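Local coordinates for probable protein phosphatase 2C 50 (Oryza sativa subsp. japonica, PDB 5ZCG) that probably removes phosphate from serine and threonine residues of proteins as a magnesium-dependent phosphatase of the PP2C family, at residues A[98-101]-A[102-106]; A[236-239]-A[240-243]; A[245-249]-A[250-254]. The protein carries 5 engineered substitutions. All coordinates share one frame; numbering follows the deposited sequence.

Interaction 1 of 3, residues A[98-101]-A[102-106]; sequences DMKE and HWDDV
Lys100 NZ and Asp104 OD1 make the shortest polar bond here, a salt bridge of 2.7 Å that spans one turn (i to i+4) at the start of helix 99-118. The lysine chain leaves with CG anti to the backbone N (chi1 -179°), then bends at chi2 and chi4, which brings its ammonium back toward the carboxylate, where it meets OD1 on its syn lone pair. NZ also binds Val232 O, tying the helix to strand 231-236. In the backbone of the same turn, Asp104 N donates to Lys100 O at 2.9 Å. Cutting Asp104 back to an alanine is likely to leave the Lys100 ammonium with the Val232 carbonyl but no charged mate, its end freer to swing.

Asp98 is the N-cap: its OD1 accepts from Glu101 N at 3.2 Å, the N-H coming from well above the carboxylate plane. The side chains of Asp98 and Glu101 bring OD2 and OE2 to 3.0 Å, a closeness of two acceptors that would probably raise the pKa of one acid. On the buried flank, Trp103 N donates almost straight to Met99 O (2.9 Å), while its indole NE1 reaches Leu33 O. His102 turns its ring edge to the start of the helix, with CD2 3.2 Å from Asp98 O, the same oxygen that takes a weak bond from His102 N.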
loop_
_atom_site.group_PDB
_atom_site.type_symbol
_atom_site.label_atom_id
_atom_site.label_comp_id
_atom_site.label_asym_id
_atom_site.label_seq_id
_atom_site.Cartn_x
_atom_site.Cartn_y
_atom_site.Cartn_z
ATOM N N ASP A 98 -25.014 14.971 -12.531
ATOM C CA ASP A 98 -23.722 15.590 -12.267
ATOM C C ASP A 98 -22.659 14.559 -12.618
ATOM O O ASP A 98 -22.575 13.501 -11.986
ATOM C CB ASP A 98 -23.629 16.020 -10.803
ATOM C CG ASP A 98 -22.325 16.746 -10.464
ATOM O OD1 ASP A 98 -21.249 16.382 -10.988
ATOM O OD2 ASP A 98 -22.382 17.692 -9.650
ATOM N N MET A 99 -21.849 14.866 -13.632
ATOM C CA MET A 99 -20.976 13.851 -14.206
ATOM C C MET A 99 -19.777 13.567 -13.316
ATOM O O MET A 99 -19.388 12.404 -13.148
ATOM C CB MET A 99 -20.507 14.294 -15.584
ATOM C CG MET A 99 -21.640 14.570 -16.525
ATOM S SD MET A 99 -21.050 14.988 -18.162
ATOM C CE MET A 99 -22.302 14.159 -19.098
ATOM N N LYS A 100 -19.173 14.616 -12.752
ATOM C CA LYS A 100 -18.005 14.417 -11.905
ATOM C C LYS A 100 -18.365 13.595 -10.677
ATOM O O LYS A 100 -17.569 12.758 -10.231
ATOM C CB LYS A 100 -17.409 15.763 -11.497
ATOM C CG LYS A 100 -16.174 15.643 -10.619
ATOM C CD LYS A 100 -15.051 14.922 -11.352
ATOM C CE LYS A 100 -13.715 15.124 -10.657
ATOM N NZ LYS A 100 -13.733 14.599 -9.267
ATOM N N GLU A 101 -19.575 13.795 -10.141
ATOM C CA GLU A 101 -20.000 13.017 -8.984
ATOM C C GLU A 101 -20.107 11.541 -9.332
ATOM O O GLU A 101 -19.729 10.681 -8.532
ATOM C CB GLU A 101 -21.336 13.547 -8.462
ATOM C CG GLU A 101 -21.214 14.708 -7.485
ATOM C CD GLU A 101 -22.563 15.300 -7.108
ATOM O OE1 GLU A 101 -23.558 14.542 -7.054
ATOM O OE2 GLU A 101 -22.628 16.524 -6.868
ATOM N N HIS A 102 -20.598 11.223 -10.530
ATOM C CA HIS A 102 -20.728 9.823 -10.909
ATOM C C HIS A 102 -19.386 9.193 -11.254
ATOM O O HIS A 102 -19.188 8.002 -10.993
ATOM C CB HIS A 102 -21.724 9.681 -12.055
ATOM C CG HIS A 102 -23.146 9.702 -11.598
ATOM N ND1 HIS A 102 -23.927 8.568 -11.536
ATOM C CD2 HIS A 102 -23.918 10.716 -11.137
ATOM C CE1 HIS A 102 -25.127 8.887 -11.083
ATOM N NE2 HIS A 102 -25.148 10.185 -10.837
ATOM N N TRP A 103 -18.458 9.953 -11.840
ATOM C CA TRP A 103 -17.104 9.429 -12.007
ATOM C C TRP A 103 -16.495 9.105 -10.650
ATOM O O TRP A 103 -15.934 8.014 -10.443
ATOM C CB TRP A 103 -16.233 10.438 -12.756
ATOM C CG TRP A 103 -16.373 10.394 -14.251
ATOM C CD1 TRP A 103 -16.814 11.398 -15.065
ATOM C CD2 TRP A 103 -16.052 9.292 -15.111
ATOM N NE1 TRP A 103 -16.789 10.990 -16.379
ATOM C CE2 TRP A 103 -16.329 9.700 -16.434
ATOM C CE3 TRP A 103 -15.559 8.001 -14.893
ATOM C CZ2 TRP A 103 -16.125 8.863 -17.533
ATOM C CZ3 TRP A 103 -15.364 7.169 -15.986
ATOM C CH2 TRP A 103 -15.647 7.605 -17.288
ATOM N N ASP A 104 -16.636 10.041 -9.698
ATOM C CA ASP A 104 -16.172 9.819 -8.334
ATOM C C ASP A 104 -16.794 8.565 -7.746
ATOM O O ASP A 104 -16.097 7.745 -7.142
ATOM C CB ASP A 104 -16.516 11.018 -7.449
ATOM C CG ASP A 104 -15.753 12.266 -7.823
ATOM O OD1 ASP A 104 -14.795 12.170 -8.620
ATOM O OD2 ASP A 104 -16.117 13.349 -7.316
ATOM N N ASP A 105 -18.106 8.392 -7.928
ATOM C CA ASP A 105 -18.795 7.280 -7.288
ATOM C C ASP A 105 -18.409 5.946 -7.913
ATOM O O ASP A 105 -18.197 4.965 -7.197
ATOM C CB ASP A 105 -20.308 7.486 -7.360
ATOM C CG ASP A 105 -21.077 6.374 -6.682
ATOM O OD1 ASP A 105 -20.978 6.257 -5.445
ATOM O OD2 ASP A 105 -21.777 5.615 -7.382
ATOM N N VAL A 106 -18.314 5.882 -9.241
ATOM C CA VAL A 106 -17.989 4.607 -9.869
ATOM C C VAL A 106 -16.558 4.195 -9.523
ATOM O O VAL A 106 -16.299 3.029 -9.191
ATOM C CB VAL A 106 -18.244 4.662 -11.393
ATOM C CG1 VAL A 106 -17.259 5.577 -12.108
ATOM C CG2 VAL A 106 -18.200 3.262 -11.991
#

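Interaction 2 of 3, residues A[236-239]-A[240-243]; sequences PRAK and DDDC
Arg237, just before the turn, runs at a slant past the carboxylate of Asp241, with CB 3.5 Å from Asp241 OD2. Its guanidinium makes no direct ion pair there: NE gives its hydrogen to a water lying in the guanidinium plane at 2.9 Å from NE, and the same water donates to Asp241 OD2. The far end of the arginine is held by Cys152 O.

Ala238 comes next and supplies the central bond. Its N-H points nearly straight (172°) at Asp241 OD2, from above the carboxylate plane, with 2.5 Å from Ala238 N to that oxygen; so short a value is best read with some caution. Ala238 also starts the type I beta turn that ends at Asp241, although the closing bond, from Asp241 N to Ala238 O, is weak at 3.4 Å. Its methyl CB rests 3.3 Å from Asp240 OD1.

Lys239, at the corner, starts with CG between the backbone N and the carbonyl carbon (chi1 69°), and further bends at chi2 and chi4 bring NZ round to Asp240 for a weak salt bridge of 3.1 Å to OD2. It also touches a crystal neighbour, which may influence this pose.

The turn carries the chain from strand 231-236 of one PP2C sheet into strand 241-247 of the other. With OD2 taken by a main-chain N-H and a water, and OD1 by Arg170, buried Asp241 is probably the carboxylate that fixes the turn; Asp240, its OD1 covered without a hydrogen-bond partner, relies on looser attraction from Lys239 and, at long range, Arg170.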
loop_
_atom_site.group_PDB
_atom_site.type_symbol
_atom_site.label_atom_id
_atom_site.label_comp_id
_atom_site.label_asym_id
_atom_site.label_seq_id
_atom_site.Cartn_x
_atom_site.Cartn_y
_atom_site.Cartn_z
ATOM N N PRO A 236 -10.334 16.457 -20.310
ATOM C CA PRO A 236 -10.521 16.332 -21.757
ATOM C C PRO A 236 -9.185 16.449 -22.474
ATOM O O PRO A 236 -8.328 17.258 -22.110
ATOM C CB PRO A 236 -11.460 17.495 -22.102
ATOM C CG PRO A 236 -11.384 18.430 -20.930
ATOM C CD PRO A 236 -11.098 17.577 -19.736
ATOM N N ARG A 237 -9.000 15.612 -23.489
ATOM C CA ARG A 237 -7.747 15.622 -24.221
ATOM C C ARG A 237 -7.654 16.893 -25.058
ATOM O O ARG A 237 -8.665 17.463 -25.476
ATOM C CB ARG A 237 -7.632 14.368 -25.086
ATOM C CG ARG A 237 -7.348 13.117 -24.257
ATOM C CD ARG A 237 -7.431 11.850 -25.084
ATOM N NE ARG A 237 -6.375 11.776 -26.089
ATOM C CZ ARG A 237 -5.983 10.649 -26.678
ATOM N NH1 ARG A 237 -6.557 9.497 -26.361
ATOM N NH2 ARG A 237 -5.015 10.673 -27.583
ATOM N N ALA A 238 -6.424 17.334 -25.306
ATOM C CA ALA A 238 -6.169 18.635 -25.902
ATOM C C ALA A 238 -5.189 18.511 -27.058
ATOM O O ALA A 238 -4.547 17.476 -27.260
ATOM C CB ALA A 238 -5.625 19.634 -24.870
ATOM N N LYS A 239 -5.102 19.600 -27.825
ATOM C CA LYS A 239 -4.219 19.653 -28.986
ATOM C C LYS A 239 -2.765 19.374 -28.609
ATOM O O LYS A 239 -2.059 18.652 -29.324
ATOM C CB LYS A 239 -4.349 21.024 -29.659
ATOM C CG LYS A 239 -3.779 22.186 -28.834
ATOM C CD LYS A 239 -4.754 23.337 -28.663
ATOM C CE LYS A 239 -4.234 24.354 -27.649
ATOM N NZ LYS A 239 -4.157 23.785 -26.270
ATOM N N ASP A 240 -2.299 19.930 -27.492
ATOM C CA ASP A 240 -0.890 19.886 -27.122
ATOM C C ASP A 240 -0.518 18.685 -26.255
ATOM O O ASP A 240 0.585 18.663 -25.700
ATOM C CB ASP A 240 -0.503 21.186 -26.409
ATOM C CG ASP A 240 -1.608 21.710 -25.510
ATOM O OD1 ASP A 240 -2.600 20.981 -25.293
ATOM O OD2 ASP A 240 -1.488 22.853 -25.023
ATOM N N ASP A 241 -1.393 17.691 -26.133
ATOM C CA ASP A 241 -1.056 16.501 -25.361
ATOM C C ASP A 241 0.061 15.719 -26.040
ATOM O O ASP A 241 -0.010 15.420 -27.237
ATOM C CB ASP A 241 -2.281 15.604 -25.191
ATOM C CG ASP A 241 -3.358 16.236 -24.335
ATOM O OD1 ASP A 241 -3.024 17.074 -23.468
ATOM O OD2 ASP A 241 -4.543 15.883 -24.526
ATOM N N ASP A 242 1.104 15.396 -25.275
ATOM C CA ASP A 242 2.203 14.559 -25.740
ATOM C C ASP A 242 2.041 13.122 -25.255
ATOM O O ASP A 242 2.002 12.188 -26.060
ATOM C CB ASP A 242 3.543 15.143 -25.273
ATOM C CG ASP A 242 3.745 16.576 -25.729
ATOM O OD1 ASP A 242 3.940 16.801 -26.943
ATOM O OD2 ASP A 242 3.695 17.479 -24.867
ATOM N N CYS A 243 1.956 12.926 -23.942
ATOM C CA CYS A 243 1.955 11.581 -23.386
ATOM C C CYS A 243 1.506 11.632 -21.934
ATOM O O CYS A 243 1.446 12.696 -21.310
ATOM C CB CYS A 243 3.346 10.941 -23.483
ATOM S SG CYS A 243 4.670 11.949 -22.765
HETATM O O HOH W 1 -4.691 13.911 -26.970
#

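Interaction 3 of 3, residues A[245-249]-A[250-254]; sequences ILASD and GLWDV. With MG (magnesium ion), chain E.
Trp252 lays its indole alongside the end of strand 241-247, with the oxygens of Ala247 and Ile245 at the ring's edge. NE1 is 2.8 Å from Ala247 O, but the N-H bends away (129°) and the bond is weak. Leu251 CD2 sits over one face near the rim, and Arg165 makes a cation-pi contact with the ring. At the far end of the indole, Ile245 CG2 comes obliquely to within 3.6 Å of CH2. Ala247 CB fills the angle between the two residues, 3.6 Å from Leu251 CD2 and 3.8 Å from Trp252 CE2.

This is the strand-to-helix corner of the PP2C metal site: strand 241-247 gives way at Ser248, the N-cap, to the short helix that begins at Asp249. Ser248 O accepts from Leu251 N at 3.0 Å, while Ser248 OG faces Asp18 and Thr314 N. One step on, a chi1 of 58° swings the Asp249 carboxylate round to the metal, and its OD1 binds the magnesium at 2.1 Å. Asp61, Asp311 and three waters complete the six ligands; one of those waters donates to Asp249 OD2 at 2.6 Å. Asp249 O takes the N-H of Asp253, whose carboxylate lies beside that of Asp249 and points the same way, the two planes 48° apart, with 3.8 Å between Asp249 OD2 and Asp253 OD2.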
loop_
_atom_site.group_PDB
_atom_site.type_symbol
_atom_site.label_atom_id
_atom_site.label_comp_id
_atom_site.label_asym_id
_atom_site.label_seq_id
_atom_site.Cartn_x
_atom_site.Cartn_y
_atom_site.Cartn_z
ATOM N N ILE A 245 2.371 9.710 -18.140
ATOM C CA ILE A 245 3.384 8.968 -17.395
ATOM C C ILE A 245 2.748 8.483 -16.099
ATOM O O ILE A 245 2.435 9.288 -15.214
ATOM C CB ILE A 245 4.629 9.817 -17.103
ATOM C CG1 ILE A 245 5.316 10.234 -18.406
ATOM C CG2 ILE A 245 5.592 9.052 -16.196
ATOM C CD1 ILE A 245 6.026 11.569 -18.311
ATOM N N LEU A 246 2.560 7.171 -15.984
ATOM C CA LEU A 246 2.162 6.544 -14.733
ATOM C C LEU A 246 3.385 5.862 -14.140
ATOM O O LEU A 246 4.119 5.180 -14.858
ATOM C CB LEU A 246 1.044 5.522 -14.951
ATOM C CG LEU A 246 -0.244 5.965 -15.646
ATOM C CD1 LEU A 246 -0.139 5.793 -17.162
ATOM C CD2 LEU A 246 -1.429 5.174 -15.092
ATOM N N ALA A 247 3.623 6.056 -12.847
ATOM C CA ALA A 247 4.791 5.422 -12.264
ATOM C C ALA A 247 4.641 5.327 -10.757
ATOM O O ALA A 247 4.007 6.175 -10.123
ATOM C CB ALA A 247 6.086 6.173 -12.619
ATOM N N SER A 248 5.251 4.286 -10.195
ATOM C CA SER A 248 5.368 4.170 -8.752
ATOM C C SER A 248 6.390 5.177 -8.237
ATOM O O SER A 248 7.129 5.800 -9.003
ATOM C CB SER A 248 5.778 2.750 -8.360
ATOM O OG SER A 248 6.996 2.383 -8.982
ATOM N N ASP A 249 6.435 5.332 -6.912
ATOM C CA ASP A 249 7.358 6.297 -6.326
ATOM C C ASP A 249 8.817 5.942 -6.588
ATOM O O ASP A 249 9.691 6.780 -6.347
ATOM C CB ASP A 249 7.102 6.439 -4.821
ATOM C CG ASP A 249 7.240 5.124 -4.067
ATOM O OD1 ASP A 249 7.474 4.074 -4.701
ATOM O OD2 ASP A 249 7.105 5.140 -2.823
ATOM N N GLY A 250 9.103 4.730 -7.071
ATOM C CA GLY A 250 10.455 4.411 -7.503
ATOM C C GLY A 250 10.985 5.374 -8.548
ATOM O O GLY A 250 12.200 5.581 -8.653
ATOM N N LEU A 251 10.093 5.960 -9.347
ATOM C CA LEU A 251 10.479 7.030 -10.264
ATOM C C LEU A 251 10.426 8.394 -9.577
ATOM O O LEU A 251 11.435 9.107 -9.522
ATOM C CB LEU A 251 9.574 7.022 -11.503
ATOM C CG LEU A 251 9.845 8.137 -12.518
ATOM C CD1 LEU A 251 11.296 8.071 -13.000
ATOM C CD2 LEU A 251 8.889 8.072 -13.709
ATOM N N TRP A 252 9.263 8.743 -9.013
ATOM C CA TRP A 252 9.011 10.099 -8.536
ATOM C C TRP A 252 9.839 10.472 -7.315
ATOM O O TRP A 252 9.978 11.665 -7.024
ATOM C CB TRP A 252 7.522 10.275 -8.218
ATOM C CG TRP A 252 6.605 9.868 -9.341
ATOM C CD1 TRP A 252 5.665 8.878 -9.315
ATOM C CD2 TRP A 252 6.544 10.443 -10.653
ATOM N NE1 TRP A 252 5.021 8.800 -10.529
ATOM C CE2 TRP A 252 5.544 9.751 -11.369
ATOM C CE3 TRP A 252 7.236 11.477 -11.294
ATOM C CZ2 TRP A 252 5.223 10.057 -12.691
ATOM C CZ3 TRP A 252 6.915 11.780 -12.605
ATOM C CH2 TRP A 252 5.918 11.071 -13.289
ATOM N N ASP A 253 10.390 9.496 -6.591
ATOM C CA ASP A 253 11.250 9.840 -5.462
ATOM C C ASP A 253 12.521 10.550 -5.922
ATOM O O ASP A 253 13.043 11.404 -5.198
ATOM C CB ASP A 253 11.591 8.589 -4.652
ATOM C CG ASP A 253 10.462 8.176 -3.711
ATOM O OD1 ASP A 253 9.606 9.029 -3.387
ATOM O OD2 ASP A 253 10.426 6.996 -3.301
ATOM N N VAL A 254 13.017 10.237 -7.117
ATOM C CA VAL A 254 14.280 10.787 -7.599
ATOM C C VAL A 254 14.142 11.593 -8.883
ATOM O O VAL A 254 15.119 12.233 -9.295
ATOM C CB VAL A 254 15.335 9.678 -7.799
ATOM C CG1 VAL A 254 15.626 8.973 -6.472
ATOM C CG2 VAL A 254 14.869 8.690 -8.870
HETATM MG MG MG E . 7.629 2.082 -4.185
HETATM O O HOH W 2 7.406 2.578 -2.361
HETATM O O HOH W 3 7.894 0.256 -3.279
HETATM O O HOH W 4 7.917 1.466 -6.187
#

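In the fold
Interactions 2 and 3 share strand 241-247, one at its entrance and the other at its exit, with centres about 21 Å apart. The entrance is a surface turn held by carboxylates, main-chain N-H groups and a water; the exit is buried, pairing an apolar cluster round an indole with a magnesium ligand. Interaction 1 is a second surface contact, on helix 99-118, about 27 Å from interaction 3 between centres and on the opposite side of the chain's centre. Strand 231-236 links it to interaction 2, since it meets the helix start and then leads into the 236-243 turn. Both surface contacts set a lysine against an aspartate, whereas in interaction 3 Asp249 binds a metal.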